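Local coordinates for protein bottromycin amidohydrolase (Streptomyces purpureus, PDB 6I5S) that probably acts as a two-zinc, thiazoline-specific amidohydrolase that hydrolyses an amide group during bottromycin biosynthesis and serves as gatekeeper of that pathway, at residues K41-I46 against Y82-T87; A144-G149 against Q156-V161; V188-F193 against Q213-D218; V403-H408 against A417-V422. All blocks are in the same frame, centred on the assembly; numbering follows the deposited sequence.

Interaction 1: residues K41-I46 against Y82-T87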
loop_
_atom_site.group_PDB
_atom_site.type_symbol
_atom_site.label_atom_id
_atom_site.label_comp_id
_atom_site.label_asym_id
_atom_site.label_seq_id
_atom_site.Cartn_x
_atom_site.Cartn_y
_atom_site.Cartn_z
ATOM N N LYS A 41 -3.723 -0.806 29.005
ATOM C CA LYS A 41 -3.002 -1.578 30.011
ATOM C C LYS A 41 -2.453 -2.861 29.414
ATOM O O LYS A 41 -3.062 -3.453 28.517
ATOM C CB LYS A 41 -3.923 -1.926 31.184
ATOM C CG LYS A 41 -4.175 -0.773 32.133
ATOM C CD LYS A 41 -5.650 -0.630 32.482
ATOM C CE LYS A 41 -6.223 -1.904 33.094
ATOM N NZ LYS A 41 -7.622 -1.725 33.590
ATOM N N ALA A 42 -1.280 -3.265 29.904
ATOM C CA ALA A 42 -0.742 -4.593 29.657
ATOM C C ALA A 42 -0.572 -4.870 28.163
ATOM O O ALA A 42 -1.044 -5.883 27.637
ATOM C CB ALA A 42 -1.629 -5.649 30.307
ATOM N N VAL A 43 0.149 -3.978 27.477
ATOM C CA VAL A 43 0.318 -4.069 26.035
ATOM C C VAL A 43 1.631 -4.779 25.774
ATOM O O VAL A 43 2.651 -4.439 26.390
ATOM C CB VAL A 43 0.326 -2.668 25.385
ATOM C CG1 VAL A 43 0.822 -2.712 23.960
ATOM C CG2 VAL A 43 -1.070 -2.044 25.414
ATOM N N GLY A 44 1.607 -5.761 24.859
ATOM C CA GLY A 44 2.824 -6.344 24.341
ATOM C C GLY A 44 3.191 -5.724 22.989
ATOM O O GLY A 44 2.518 -5.946 21.971
ATOM N N LEU A 45 4.217 -4.894 22.973
ATOM C CA LEU A 45 4.636 -4.231 21.738
ATOM C C LEU A 45 5.433 -5.231 20.921
ATOM O O LEU A 45 6.452 -5.746 21.390
ATOM C CB LEU A 45 5.474 -2.990 22.029
ATOM C CG LEU A 45 6.136 -2.275 20.829
ATOM C CD1 LEU A 45 5.083 -1.802 19.863
ATOM C CD2 LEU A 45 7.046 -1.111 21.273
ATOM N N ILE A 46 4.950 -5.548 19.727
ATOM C CA ILE A 46 5.673 -6.454 18.840
ATOM C C ILE A 46 6.714 -5.660 18.057
ATOM O O ILE A 46 6.406 -4.612 17.468
ATOM C CB ILE A 46 4.689 -7.189 17.919
ATOM C CG1 ILE A 46 3.759 -8.074 18.789
ATOM C CG2 ILE A 46 5.420 -8.015 16.881
ATOM C CD1 ILE A 46 2.669 -8.746 17.992
ATOM N N TYR A 82 -0.689 -10.462 28.941
ATOM C CA TYR A 82 -0.943 -9.435 27.942
ATOM C C TYR A 82 -2.449 -9.281 27.760
ATOM O O TYR A 82 -3.164 -10.271 27.579
ATOM C CB TYR A 82 -0.309 -9.794 26.600
ATOM C CG TYR A 82 1.196 -9.870 26.574
ATOM C CD1 TYR A 82 1.978 -8.721 26.692
ATOM C CD2 TYR A 82 1.840 -11.089 26.382
ATOM C CE1 TYR A 82 3.358 -8.785 26.648
ATOM C CE2 TYR A 82 3.243 -11.168 26.332
ATOM C CZ TYR A 82 3.996 -10.015 26.464
ATOM O OH TYR A 82 5.391 -10.086 26.418
ATOM N N ASP A 83 -2.934 -8.039 27.818
ATOM C CA ASP A 83 -4.300 -7.768 27.386
ATOM C C ASP A 83 -4.356 -7.479 25.896
ATOM O O ASP A 83 -5.400 -7.638 25.259
ATOM C CB ASP A 83 -4.871 -6.556 28.122
ATOM C CG ASP A 83 -5.162 -6.844 29.588
ATOM O OD1 ASP A 83 -5.040 -8.006 30.016
ATOM O OD2 ASP A 83 -5.477 -5.877 30.302
ATOM N N TRP A 84 -3.259 -6.996 25.353
ATOM C CA TRP A 84 -3.211 -6.586 23.967
ATOM C C TRP A 84 -1.848 -6.927 23.401
ATOM O O TRP A 84 -0.834 -6.872 24.113
ATOM C CB TRP A 84 -3.390 -5.090 23.797
ATOM C CG TRP A 84 -4.645 -4.452 24.227
ATOM C CD1 TRP A 84 -4.819 -3.684 25.330
ATOM C CD2 TRP A 84 -5.888 -4.430 23.520
ATOM N NE1 TRP A 84 -6.098 -3.200 25.368
ATOM C CE2 TRP A 84 -6.772 -3.642 24.265
ATOM C CE3 TRP A 84 -6.342 -5.014 22.342
ATOM C CZ2 TRP A 84 -8.085 -3.431 23.876
ATOM C CZ3 TRP A 84 -7.646 -4.784 21.961
ATOM C CH2 TRP A 84 -8.490 -3.999 22.709
ATOM N N TYR A 85 -1.831 -7.224 22.100
ATOM C CA TYR A 85 -0.612 -7.262 21.305
ATOM C C TYR A 85 -0.708 -6.160 20.258
ATOM O O TYR A 85 -1.762 -6.005 19.629
ATOM C CB TYR A 85 -0.473 -8.620 20.622
ATOM C CG TYR A 85 -0.363 -9.774 21.548
ATOM C CD1 TYR A 85 0.873 -10.243 21.978
ATOM C CD2 TYR A 85 -1.498 -10.408 22.026
ATOM C CE1 TYR A 85 0.960 -11.352 22.875
ATOM C CE2 TYR A 85 -1.398 -11.501 22.905
ATOM C CZ TYR A 85 -0.157 -11.953 23.300
ATOM O OH TYR A 85 -0.048 -13.032 24.180
ATOM N N VAL A 86 0.366 -5.381 20.091
ATOM C CA VAL A 86 0.311 -4.168 19.298
ATOM C C VAL A 86 1.432 -4.165 18.283
ATOM O O VAL A 86 2.585 -4.456 18.614
ATOM C CB VAL A 86 0.391 -2.927 20.200
ATOM C CG1 VAL A 86 0.683 -1.706 19.422
ATOM C CG2 VAL A 86 -0.950 -2.781 20.932
ATOM N N THR A 87 1.096 -3.786 17.057
ATOM C CA THR A 87 2.065 -3.458 16.031
ATOM C C THR A 87 1.960 -1.991 15.627
ATOM O O THR A 87 0.918 -1.359 15.817
ATOM C CB THR A 87 1.864 -4.326 14.770
ATOM O OG1 THR A 87 0.636 -3.972 14.116
ATOM C CG2 THR A 87 1.764 -5.791 15.157
HETATM O O HOH W 1 -6.819 -1.548 27.962
#
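Val43 to Leu45 pair with Trp84 to Val86 as neighbouring parallel strands in the mixed beta sheet, well away from the centre of the chain. Three backbone bonds hold the pair: Gly44 N gives to Trp84 O (2.8 Å), Val86 N to Gly44 O, and Ile46 N to Val86 O (2.8 Å). Before them the chain turns a corner at Ala42, whose O takes a bond from Asp83 N (2.9 Å) and a weak one from Trp84 N. Asp83 CG stands anti to its carbonyl carbon (chi1 -71°) and meets Ala42 CB at 3.8 Å. An alanine here would probably leave the Ala42 methyl without its carboxylate neighbour and open a gap beside the corner. On the face of the sheet carrying Val43, Trp84 and Val86, Val43 CG1 presses on Val86 CG2 at 3.5 Å, while Val43 CG2 approaches Trp84 CD1. The edge of the indole meets Lys41 O through CD1 (3.6 Å), and NE1 donates to a water that also takes a weak bond from Lys41 N. The other face has no side chain at Gly44, and the Tyr82 ring lies close there, CE1 standing 3.4 Å from Gly44 CA; a beta carbon on Gly44 would collide with it. Tyr82 CB lies over one face of the Tyr85 ring, toward the rim, and Tyr82 OH is hydrogen-bonded to Ala54 O. The arrangement fits the small beta domain that accompanies the metal-binding barrel in amidohydrolases; the strand beginning at Trp84 runs on to the zinc ligand His94, with His96 just after its end.

Interaction 2: residues A144-G149 against Q156-V161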
loop_
_atom_site.group_PDB
_atom_site.type_symbol
_atom_site.label_atom_id
_atom_site.label_comp_id
_atom_site.label_asym_id
_atom_site.label_seq_id
_atom_site.Cartn_x
_atom_site.Cartn_y
_atom_site.Cartn_z
ATOM N N ALA A 144 4.062 13.762 -7.156
ATOM C CA ALA A 144 3.573 14.821 -8.024
ATOM C C ALA A 144 3.183 14.198 -9.367
ATOM O O ALA A 144 3.858 14.358 -10.388
ATOM C CB ALA A 144 4.632 15.902 -8.215
ATOM N N GLY A 145 2.058 13.501 -9.358
ATOM C CA GLY A 145 1.635 12.860 -10.578
ATOM C C GLY A 145 2.651 11.781 -10.940
ATOM O O GLY A 145 3.312 11.199 -10.074
ATOM N N VAL A 146 2.823 11.570 -12.228
ATOM C CA VAL A 146 3.789 10.592 -12.737
ATOM C C VAL A 146 4.475 11.246 -13.932
ATOM O O VAL A 146 3.825 11.903 -14.757
ATOM C CB VAL A 146 3.167 9.238 -13.153
ATOM C CG1 VAL A 146 2.516 8.540 -11.960
ATOM C CG2 VAL A 146 2.220 9.407 -14.285
ATOM N N VAL A 147 5.783 11.047 -14.050
ATOM C CA VAL A 147 6.597 11.611 -15.110
ATOM C C VAL A 147 6.891 10.489 -16.104
ATOM O O VAL A 147 7.215 9.376 -15.686
ATOM C CB VAL A 147 7.912 12.180 -14.550
ATOM C CG1 VAL A 147 8.837 12.464 -15.577
ATOM C CG2 VAL A 147 7.516 13.481 -13.701
ATOM N N ASP A 148 6.723 10.777 -17.381
ATOM C CA ASP A 148 6.989 9.808 -18.425
ATOM C C ASP A 148 7.581 10.527 -19.624
ATOM O O ASP A 148 7.522 11.754 -19.722
ATOM C CB ASP A 148 5.728 9.064 -18.860
ATOM C CG ASP A 148 6.013 7.640 -19.403
ATOM O OD1 ASP A 148 7.195 7.237 -19.508
ATOM O OD2 ASP A 148 5.029 6.917 -19.755
ATOM N N GLY A 149 8.173 9.745 -20.542
ATOM C CA GLY A 149 8.800 10.323 -21.723
ATOM C C GLY A 149 7.826 10.420 -22.877
ATOM O O GLY A 149 6.675 9.979 -22.815
ATOM N N GLN A 156 -2.069 10.806 -21.561
ATOM C CA GLN A 156 -3.124 11.658 -21.033
ATOM C C GLN A 156 -2.865 11.971 -19.567
ATOM O O GLN A 156 -2.863 13.137 -19.153
ATOM C CB GLN A 156 -4.488 10.976 -21.229
ATOM C CG GLN A 156 -4.773 9.731 -20.345
ATOM C CD GLN A 156 -3.861 8.527 -20.630
ATOM O OE1 GLN A 156 -3.114 8.506 -21.608
ATOM N NE2 GLN A 156 -3.931 7.519 -19.770
ATOM N N ALA A 157 -2.573 10.938 -18.784
ATOM C CA ALA A 157 -2.425 11.056 -17.349
ATOM C C ALA A 157 -1.016 11.432 -16.909
ATOM O O ALA A 157 -0.842 11.923 -15.786
ATOM C CB ALA A 157 -2.815 9.730 -16.687
ATOM N N ALA A 158 -0.011 11.206 -17.748
ATOM C CA ALA A 158 1.357 11.458 -17.341
ATOM C C ALA A 158 1.774 12.890 -17.674
ATOM O O ALA A 158 1.274 13.507 -18.609
ATOM C CB ALA A 158 2.328 10.488 -18.026
ATOM N N THR A 159 2.716 13.393 -16.891
ATOM C CA THR A 159 3.432 14.625 -17.201
ATOM C C THR A 159 4.593 14.240 -18.117
ATOM O O THR A 159 5.516 13.578 -17.656
ATOM C CB THR A 159 3.953 15.243 -15.924
ATOM O OG1 THR A 159 2.863 15.477 -15.077
ATOM C CG2 THR A 159 4.698 16.606 -16.183
ATOM N N ILE A 160 4.561 14.662 -19.387
ATOM C CA ILE A 160 5.585 14.288 -20.344
ATOM C C ILE A 160 6.787 15.200 -20.193
ATOM O O ILE A 160 6.690 16.434 -20.334
ATOM C CB ILE A 160 5.050 14.318 -21.780
ATOM C CG1 ILE A 160 3.805 13.436 -21.923
ATOM C CG2 ILE A 160 6.141 13.892 -22.720
ATOM C CD1 ILE A 160 4.008 12.001 -21.525
ATOM N N VAL A 161 7.933 14.587 -19.927
ATOM C CA VAL A 161 9.189 15.297 -19.709
ATOM C C VAL A 161 10.158 14.851 -20.799
ATOM O O VAL A 161 10.374 13.649 -20.998
ATOM C CB VAL A 161 9.735 15.036 -18.295
ATOM C CG1 VAL A 161 11.034 15.670 -18.062
ATOM C CG2 VAL A 161 8.705 15.511 -17.238
HETATM O O HOH W 2 3.895 16.121 -12.545
HETATM O O HOH W 3 1.046 13.481 -14.070
#
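Val147 and Thr159 pair side by side, as do Asp148 and Ile160, in a small two-stranded parallel sheet joined by a loop without helix or strand. Its backbone rungs are Thr159 N to Val146 O (2.8 Å), Asp148 N to Thr159 O, and Val161 N to Asp148 O (2.9 Å). The tight part is apolar: Val147 CG1 and Val161 CG2 are 3.5 Å apart, closer than usual for two methyls, and helix 164-177 covers them with Val167 and Val170. On the face bearing Asp148 and Ile160, Asp148 CB meets Ala158 CB, while the carboxylate turns to partners outside the pair, OD2 to Ser152 OG and OD1 to Asp187 N; OD1 also takes a weak bond from Gly149 N. Ile160 lays CD1 against Gly149 O (3.6 Å) and CG2 against Gly149 C. An alanine here would probably strip that cover from the Gly149 peptide and leave a gap beside Ser152. Val146 sets CG2 against Ala158 CB, its side chain about 8 Å from a zinc ion, which places this end of the sheet near the metal centre. The loose side is wet, and exposed Thr159 reaches it with OG1 anti to its carbonyl carbon (chi1 -58°). One water there links Val146 N and Ala157 O and takes a bond from Thr159 OG1 at 2.9 Å; a second water, held 2.8 Å from Ala144 O, donates to the same Thr159 OG1 at 2.8 Å.

Interaction 3: residues V188-F193 against Q213-D218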
loop_
_atom_site.group_PDB
_atom_site.type_symbol
_atom_site.label_atom_id
_atom_site.label_comp_id
_atom_site.label_asym_id
_atom_site.label_seq_id
_atom_site.Cartn_x
_atom_site.Cartn_y
_atom_site.Cartn_z
ATOM N N VAL A 188 10.543 7.179 -19.827
ATOM C CA VAL A 188 11.469 8.289 -19.597
ATOM C C VAL A 188 12.782 7.984 -20.294
ATOM O O VAL A 188 13.370 6.916 -20.105
ATOM C CB VAL A 188 11.688 8.527 -18.097
ATOM C CG1 VAL A 188 12.708 9.696 -17.909
ATOM C CG2 VAL A 188 10.379 8.925 -17.443
ATOM N N GLU A 189 13.269 8.946 -21.077
ATOM C CA GLU A 189 14.504 8.735 -21.818
ATOM C C GLU A 189 15.704 8.755 -20.869
ATOM O O GLU A 189 15.696 9.428 -19.838
ATOM C CB GLU A 189 14.656 9.818 -22.895
ATOM C CG GLU A 189 13.646 9.717 -24.021
ATOM C CD GLU A 189 13.358 11.044 -24.750
ATOM O OE1 GLU A 189 13.086 12.098 -24.096
ATOM O OE2 GLU A 189 13.386 11.021 -25.995
ATOM N N ARG A 190 16.795 8.078 -21.277
ATOM C CA ARG A 190 17.928 7.937 -20.367
ATOM C C ARG A 190 18.543 9.276 -19.960
ATOM O O ARG A 190 18.792 9.471 -18.760
ATOM C CB ARG A 190 19.009 7.038 -21.002
ATOM C CG ARG A 190 20.133 6.681 -20.019
ATOM C CD ARG A 190 21.464 6.311 -20.702
ATOM N NE ARG A 190 21.975 7.457 -21.466
ATOM C CZ ARG A 190 21.954 7.553 -22.796
ATOM N NH1 ARG A 190 21.471 6.554 -23.540
ATOM N NH2 ARG A 190 22.423 8.657 -23.384
ATOM N N PRO A 191 18.856 10.198 -20.873
ATOM C CA PRO A 191 19.448 11.492 -20.451
ATOM C C PRO A 191 18.525 12.302 -19.538
ATOM O O PRO A 191 18.973 13.055 -18.645
ATOM C CB PRO A 191 19.703 12.205 -21.787
ATOM C CG PRO A 191 19.422 11.308 -22.835
ATOM C CD PRO A 191 18.701 10.099 -22.340
ATOM N N VAL A 192 17.223 12.201 -19.782
ATOM C CA VAL A 192 16.247 12.874 -18.948
ATOM C C VAL A 192 16.198 12.252 -17.557
ATOM O O VAL A 192 16.175 12.982 -16.556
ATOM C CB VAL A 192 14.883 12.887 -19.657
ATOM C CG1 VAL A 192 13.835 13.541 -18.775
ATOM C CG2 VAL A 192 14.967 13.640 -21.006
ATOM N N PHE A 193 16.196 10.912 -17.464
ATOM C CA PHE A 193 16.269 10.246 -16.173
ATOM C C PHE A 193 17.505 10.704 -15.397
ATOM O O PHE A 193 17.435 10.991 -14.195
ATOM C CB PHE A 193 16.249 8.733 -16.362
ATOM C CG PHE A 193 16.369 7.966 -15.086
ATOM C CD1 PHE A 193 15.240 7.652 -14.358
ATOM C CD2 PHE A 193 17.604 7.594 -14.620
ATOM C CE1 PHE A 193 15.367 6.911 -13.177
ATOM C CE2 PHE A 193 17.747 6.856 -13.467
ATOM C CZ PHE A 193 16.645 6.533 -12.732
ATOM N N GLN A 213 12.744 1.709 -19.310
ATOM C CA GLN A 213 13.296 0.762 -20.273
ATOM C C GLN A 213 14.678 1.181 -20.749
ATOM O O GLN A 213 15.534 0.312 -21.011
ATOM C CB GLN A 213 12.358 0.646 -21.467
ATOM C CG GLN A 213 11.096 -0.122 -21.179
ATOM C CD GLN A 213 10.560 -0.855 -22.391
ATOM O OE1 GLN A 213 9.791 -1.799 -22.233
ATOM N NE2 GLN A 213 10.955 -0.428 -23.608
ATOM N N ALA A 214 14.913 2.478 -20.845
ATOM C CA ALA A 214 16.174 2.990 -21.380
ATOM C C ALA A 214 17.244 3.148 -20.324
ATOM O O ALA A 214 18.289 3.742 -20.612
ATOM C CB ALA A 214 15.945 4.331 -22.071
ATOM N N VAL A 215 16.997 2.675 -19.106
ATOM C CA VAL A 215 17.928 2.822 -17.992
ATOM C C VAL A 215 18.400 1.447 -17.511
ATOM O O VAL A 215 17.582 0.544 -17.242
ATOM C CB VAL A 215 17.302 3.609 -16.848
ATOM C CG1 VAL A 215 18.229 3.648 -15.598
ATOM C CG2 VAL A 215 16.961 5.070 -17.302
ATOM N N ARG A 216 19.710 1.341 -17.302
ATOM C CA ARG A 216 20.316 0.148 -16.732
ATOM C C ARG A 216 19.765 -0.133 -15.347
ATOM O O ARG A 216 19.564 0.760 -14.520
ATOM C CB ARG A 216 21.833 0.319 -16.629
ATOM C CG ARG A 216 22.597 0.397 -17.988
ATOM C CD ARG A 216 24.011 0.876 -17.764
ATOM N NE ARG A 216 24.831 0.891 -18.988
ATOM C CZ ARG A 216 24.847 1.882 -19.875
ATOM N NH1 ARG A 216 24.087 2.954 -19.686
ATOM N NH2 ARG A 216 25.631 1.809 -20.960
ATOM N N LEU A 217 19.559 -1.410 -15.053
ATOM C CA LEU A 217 18.976 -1.750 -13.764
ATOM C C LEU A 217 19.873 -1.280 -12.634
ATOM O O LEU A 217 19.388 -0.755 -11.625
ATOM C CB LEU A 217 18.749 -3.253 -13.655
ATOM C CG LEU A 217 18.338 -3.811 -12.331
ATOM C CD1 LEU A 217 16.961 -3.306 -11.930
ATOM C CD2 LEU A 217 18.343 -5.342 -12.420
ATOM N N ASP A 218 21.178 -1.475 -12.773
ATOM C CA ASP A 218 22.065 -1.112 -11.674
ATOM C C ASP A 218 22.052 0.390 -11.433
ATOM O O ASP A 218 22.130 0.832 -10.289
ATOM C CB ASP A 218 23.492 -1.595 -11.943
ATOM C CG ASP A 218 23.836 -1.562 -13.397
ATOM O OD1 ASP A 218 23.213 -2.341 -14.161
ATOM O OD2 ASP A 218 24.700 -0.742 -13.779
HETATM O O HOH W 4 12.769 4.473 -21.101
HETATM O O HOH W 5 20.095 4.225 -22.920
#
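Phe193 holds CG anti to its backbone N (chi1 178°), and Val215 holds CG1 anti to its own (chi1 174°), which leaves CG2 beside the N; both valine methyls thereby reach the aromatic ring. Val215 CG2 sits over one ring face of Phe193, 4.1 Å from the centroid and 28° off the normal, in a CH-pi contact, and comes within 3.7 Å of Phe193 CG. Val215 CG1 comes 3.9 Å from Phe193 CE2, and the two side chains cross at about a right angle. Outside this buried pair the contact becomes polar and watery. Arg190 CB and CG rest on Ala214 O, CB at 3.4 Å, and the bend at chi3 turns the chain beyond them. No hydrogen bond joins the segments directly; waters do so twice. One donates to Val188 O (2.7 Å) and accepts from Ala214 N. The other accepts from Arg190 NH1 (2.8 Å) in the guanidinium plane and donates to Ala214 O. Pro191 CD lies over one face of that guanidinium. The contact joins the first turn of helix 190-203, where Phe193 N bonds to Glu189 O, to the loop leading into helix 217-223. Phe193 also touches Pro212 and Thr223, and Val215 touches Ala220, so the ring packs between the first turn of helix 190-203 and the short helix 217-223.

Interaction 4: residues V403-H408 against A417-V422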
loop_
_atom_site.group_PDB
_atom_site.type_symbol
_atom_site.label_atom_id
_atom_site.label_comp_id
_atom_site.label_asym_id
_atom_site.label_seq_id
_atom_site.Cartn_x
_atom_site.Cartn_y
_atom_site.Cartn_z
ATOM N N VAL A 403 -1.749 -0.917 15.695
ATOM C CA VAL A 403 -2.770 -1.933 15.469
ATOM C C VAL A 403 -2.806 -2.875 16.665
ATOM O O VAL A 403 -1.762 -3.315 17.148
ATOM C CB VAL A 403 -2.505 -2.723 14.185
ATOM C CG1 VAL A 403 -3.710 -3.541 13.808
ATOM C CG2 VAL A 403 -2.131 -1.756 13.034
ATOM N N PHE A 404 -4.001 -3.169 17.146
ATOM C CA PHE A 404 -4.223 -3.894 18.394
ATOM C C PHE A 404 -4.886 -5.246 18.126
ATOM O O PHE A 404 -5.826 -5.325 17.333
ATOM C CB PHE A 404 -5.149 -3.107 19.301
ATOM C CG PHE A 404 -4.521 -1.925 19.950
ATOM C CD1 PHE A 404 -4.331 -1.913 21.316
ATOM C CD2 PHE A 404 -4.138 -0.809 19.219
ATOM C CE1 PHE A 404 -3.781 -0.808 21.956
ATOM C CE2 PHE A 404 -3.597 0.279 19.851
ATOM C CZ PHE A 404 -3.401 0.280 21.220
ATOM N N TYR A 405 -4.437 -6.286 18.844
ATOM C CA TYR A 405 -4.944 -7.649 18.749
ATOM C C TYR A 405 -5.080 -8.243 20.143
ATOM O O TYR A 405 -4.193 -8.066 20.992
ATOM C CB TYR A 405 -3.992 -8.520 17.940
ATOM C CG TYR A 405 -3.779 -8.019 16.523
ATOM C CD1 TYR A 405 -4.601 -8.433 15.482
ATOM C CD2 TYR A 405 -2.742 -7.151 16.238
ATOM C CE1 TYR A 405 -4.376 -7.986 14.147
ATOM C CE2 TYR A 405 -2.541 -6.640 14.919
ATOM C CZ TYR A 405 -3.369 -7.082 13.906
ATOM O OH TYR A 405 -3.188 -6.646 12.616
ATOM N N ARG A 406 -6.196 -8.941 20.379
ATOM C CA ARG A 406 -6.365 -9.626 21.647
ATOM C C ARG A 406 -5.512 -10.882 21.709
ATOM O O ARG A 406 -5.078 -11.284 22.791
ATOM C CB ARG A 406 -7.823 -9.983 21.855
ATOM C CG ARG A 406 -8.738 -8.842 22.163
ATOM C CD ARG A 406 -8.383 -8.180 23.472
ATOM N NE ARG A 406 -9.406 -7.213 23.870
ATOM C CZ ARG A 406 -9.314 -6.426 24.941
ATOM N NH1 ARG A 406 -8.227 -6.453 25.717
ATOM N NH2 ARG A 406 -10.326 -5.614 25.244
ATOM N N ARG A 407 -5.271 -11.520 20.572
ATOM C CA ARG A 407 -4.399 -12.682 20.487
ATOM C C ARG A 407 -3.221 -12.338 19.583
ATOM O O ARG A 407 -3.326 -11.466 18.727
ATOM C CB ARG A 407 -5.139 -13.899 19.933
ATOM C CG ARG A 407 -6.289 -14.396 20.817
ATOM C CD ARG A 407 -6.980 -15.630 20.232
ATOM N NE ARG A 407 -8.016 -16.154 21.128
ATOM C CZ ARG A 407 -8.789 -17.208 20.867
ATOM N NH1 ARG A 407 -8.664 -17.875 19.727
ATOM N NH2 ARG A 407 -9.697 -17.595 21.756
ATOM N N HIS A 408 -2.097 -13.017 19.769
ATOM C CA HIS A 408 -0.923 -12.689 18.984
ATOM C C HIS A 408 -1.256 -12.878 17.501
ATOM O O HIS A 408 -1.856 -13.900 17.134
ATOM C CB HIS A 408 0.259 -13.563 19.405
ATOM C CG HIS A 408 1.566 -13.083 18.857
ATOM N ND1 HIS A 408 1.862 -13.139 17.515
ATOM C CD2 HIS A 408 2.619 -12.475 19.451
ATOM C CE1 HIS A 408 3.055 -12.610 17.307
ATOM N NE2 HIS A 408 3.537 -12.197 18.465
ATOM N N ALA A 417 -5.060 -9.549 9.582
ATOM C CA ALA A 417 -6.136 -8.951 8.799
ATOM C C ALA A 417 -7.361 -8.538 9.579
ATOM O O ALA A 417 -8.192 -7.805 9.023
ATOM C CB ALA A 417 -6.580 -9.904 7.692
ATOM N N ARG A 418 -7.534 -8.974 10.819
ATOM C CA ARG A 418 -8.722 -8.632 11.578
ATOM C C ARG A 418 -8.315 -8.060 12.930
ATOM O O ARG A 418 -8.370 -8.744 13.966
ATOM C CB ARG A 418 -9.624 -9.866 11.760
ATOM C CG ARG A 418 -11.008 -9.496 12.172
ATOM C CD ARG A 418 -11.813 -10.721 12.572
ATOM N NE ARG A 418 -13.180 -10.332 12.718
ATOM C CZ ARG A 418 -13.636 -9.633 13.750
ATOM N NH1 ARG A 418 -12.800 -9.274 14.732
ATOM N NH2 ARG A 418 -14.927 -9.303 13.793
ATOM N N PRO A 419 -7.887 -6.805 12.959
ATOM C CA PRO A 419 -7.562 -6.188 14.235
ATOM C C PRO A 419 -8.776 -6.177 15.141
ATOM O O PRO A 419 -9.923 -6.132 14.696
ATOM C CB PRO A 419 -7.151 -4.777 13.848
ATOM C CG PRO A 419 -6.760 -4.807 12.398
ATOM C CD PRO A 419 -7.576 -5.952 11.812
ATOM N N ASP A 420 -8.512 -6.232 16.429
ATOM C CA ASP A 420 -9.493 -5.874 17.435
ATOM C C ASP A 420 -9.499 -4.387 17.779
ATOM O O ASP A 420 -10.331 -3.960 18.593
ATOM C CB ASP A 420 -9.230 -6.719 18.675
ATOM C CG ASP A 420 -9.365 -8.198 18.380
ATOM O OD1 ASP A 420 -10.417 -8.559 17.851
ATOM O OD2 ASP A 420 -8.404 -8.965 18.607
ATOM N N GLY A 421 -8.572 -3.620 17.237
ATOM C CA GLY A 421 -8.584 -2.175 17.347
ATOM C C GLY A 421 -7.558 -1.572 16.439
ATOM O O GLY A 421 -6.505 -2.181 16.168
ATOM N N VAL A 422 -7.828 -0.354 15.985
ATOM C CA VAL A 422 -6.847 0.393 15.190
ATOM C C VAL A 422 -6.802 1.796 15.775
ATOM O O VAL A 422 -7.832 2.460 15.856
ATOM C CB VAL A 422 -7.192 0.448 13.691
ATOM C CG1 VAL A 422 -6.180 1.327 12.925
ATOM C CG2 VAL A 422 -7.214 -0.919 13.083
#
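A classic beta bulge marks this antiparallel strand pair: Asp420 and Gly421 both face Phe404, whose O takes weak bonds from Asp420 N (3.0 Å) and Gly421 N (3.2 Å). At the bulge itself Phe404 N gives to Gly421 O at 2.9 Å; Val403 and Val422 follow as a non-hydrogen-bonded pair. From the bulge the Asp420 side chain reaches across. CG stands anti to the carbonyl carbon (chi1 -61°), and OD2 takes a nearly straight bond from Arg406 N, 2.8 Å long with 171° at the hydrogen. The N-H arrives on the anti side of OD2, 15° out of the carboxylate plane, and this bond ties the chain just past the strand end. Arg406 CB and CG pack on the same oxygen, whereas the guanidinium turns off to Asp83 O and to a cation-pi contact with Trp84. Pro419 meets two residues of the opposing strand. Its CG touches Val403 CG1 at 3.6 Å, and its CA lies 3.7 Å from Tyr405 CE1. The phenol runs side by side with the proline ring and ends in a hydrogen bond from its OH to Leu416 O. On the other face Phe404 CB rests against Gly421 O (3.5 Å), where glycine adds no side chain, and the ring meets Phe40, Phe428 and Trp84. Within the mixed sheet, strand 402-405 lies between strand 84-95 and strand 421-424, which in turn pairs with strand 427-430.

In the fold
The four contacts follow one another along the chain but form two groups on opposite sides of its centre. Interactions 1 and 4, centres about 10 Å apart, belong to one mixed sheet: strands 84-95 and 402-405 are neighbours there, joined by a probable hydrogen bond from Val403 N to Thr87 O, so segments far apart in sequence are brought into one sheet. Interactions 2 and 3, centres about 15 Å apart, touch where Val161 meets Val192 and Val188 packs on Val147. About 44 Å separates the centres of interactions 1 and 2. The protein thus has loops and helix starts on the zinc side and sheet pairing on the other, although strand 84-95 runs on to the zinc ligand His94.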